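Local coordinates for CurJ (Moorea producens 3L, PDB 5TZ6), which carries a polyketide synthase dehydratase domain that performs vinylogous dehydration in curacin biosynthesis, at the interface of chains A and B. Sequence-based numbering; all coordinates share one arbitrary frame. Chains: chain A/B, CurJ.

The interface of chains A and B. Residues chain A 17-19; chain B 25, 93, 95, 108, 110.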
# COMPACT_ATOMS: atom_id res chain seq x y z
N GLN A 17 3.93 4.74 -0.56
CA GLN A 17 4.15 6.17 -0.40
C GLN A 17 3.64 6.87 -1.65
O GLN A 17 3.45 6.26 -2.70
CB GLN A 17 5.63 6.49 -0.14
CG GLN A 17 6.57 6.12 -1.25
CD GLN A 17 8.01 6.41 -0.88
OE1 GLN A 17 8.83 5.50 -0.76
NE2 GLN A 17 8.33 7.69 -0.70
N SER A 18 3.40 8.18 -1.50
CA SER A 18 2.74 8.97 -2.53
C SER A 18 3.19 10.42 -2.45
O SER A 18 3.41 10.93 -1.34
CB SER A 18 1.21 8.90 -2.39
OG SER A 18 0.57 9.76 -3.32
N PRO A 19 3.37 11.09 -3.59
CA PRO A 19 3.66 12.53 -3.57
C PRO A 19 2.63 13.34 -2.80
O PRO A 19 2.91 14.47 -2.38
CB PRO A 19 3.66 12.91 -5.06
CG PRO A 19 3.96 11.64 -5.77
CD PRO A 19 3.33 10.54 -4.95
N PHE B 25 -6.08 5.52 -1.22
CA PHE B 25 -5.16 5.46 -2.34
C PHE B 25 -5.41 4.20 -3.15
O PHE B 25 -5.64 3.13 -2.59
CB PHE B 25 -3.71 5.48 -1.87
CG PHE B 25 -3.32 6.74 -1.16
CD1 PHE B 25 -3.48 6.87 0.21
CD2 PHE B 25 -2.78 7.81 -1.86
CE1 PHE B 25 -3.12 8.02 0.86
CE2 PHE B 25 -2.42 8.97 -1.22
CZ PHE B 25 -2.59 9.08 0.15
N GLN B 93 -1.57 6.67 -9.48
CA GLN B 93 -2.31 6.60 -8.24
C GLN B 93 -3.57 7.45 -8.34
O GLN B 93 -3.55 8.54 -8.91
CB GLN B 93 -1.47 7.07 -7.05
CG GLN B 93 -0.28 6.19 -6.73
CD GLN B 93 0.56 6.74 -5.60
OE1 GLN B 93 0.55 7.95 -5.35
NE2 GLN B 93 1.29 5.87 -4.91
N VAL B 95 -6.03 9.32 -5.76
CA VAL B 95 -6.02 9.81 -4.39
C VAL B 95 -7.39 10.41 -4.11
O VAL B 95 -7.81 11.35 -4.79
CB VAL B 95 -4.91 10.83 -4.15
CG1 VAL B 95 -4.81 11.16 -2.67
CG2 VAL B 95 -3.59 10.30 -4.69
N ILE B 108 -2.87 10.87 -10.58
CA ILE B 108 -1.49 11.32 -10.76
C ILE B 108 -0.66 10.14 -11.25
O ILE B 108 -1.07 8.98 -11.19
CB ILE B 108 -0.88 11.89 -9.47
CG1 ILE B 108 -0.64 10.77 -8.46
CG2 ILE B 108 -1.78 12.98 -8.88
CD1 ILE B 108 0.09 11.19 -7.21
N PHE B 110 3.85 8.98 -11.88
CA PHE B 110 5.27 9.26 -11.70
C PHE B 110 6.04 8.00 -12.06
O PHE B 110 5.50 6.90 -12.02
CB PHE B 110 5.58 9.71 -10.26
CG PHE B 110 5.05 8.77 -9.21
CD1 PHE B 110 3.81 8.98 -8.63
CD2 PHE B 110 5.80 7.68 -8.79
CE1 PHE B 110 3.32 8.13 -7.66
CE2 PHE B 110 5.32 6.82 -7.82
CZ PHE B 110 4.08 7.05 -7.25
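The side-chain hydroxyl OG of A:Ser18 donates a hydrogen bond of 2.7 Å to the amide oxygen OE1 of B:Gln93, reaching it at a C=O...O angle of 144° and somewhat out of the carbonyl plane. A chi1 of 175°, which sets OG opposite the serine nitrogen, points the hydroxyl at the glutamine oxygen. The other end of the same amide is engaged as well: NE2 of B:Gln93 donates to the main-chain carbonyl O of A:Gln17 at 3.1 Å, close to straight at the hydrogen. This acceptor lies nearly in the plane of the glutamine amide, while the donor is tilted from the plane of the A:Gln17 carbonyl. The glutamine, extended beyond CG, thus spans two successive residues of chain A, and the paired bonds fix the flip of its amide. Shortening B:Gln93 to an alanine is likely to leave the serine hydroxyl and the A:Gln17 carbonyl without these mates and open a gap beside its intrachain neighbour B:Phe110, at whose ring edge the amide carbon CD lies in the plane of the ring. Apolar contacts flank this polar pair. CD of A:Pro19 rests 3.6 Å from CE1 of B:Phe110 and also meets B:Ile108. CE2 of B:Phe25 lies 3.8 Å from CB of A:Ser18. In the deposited two-fold assembly, probably the dimer typical of polyketide synthase dehydratase domains, the A:Gln17 to A:Pro19 loop, following strand 14-16, meets side chains from strands 24-30, 90-98 and 103-111 of chain B, and the exchanged chains repeat the contact.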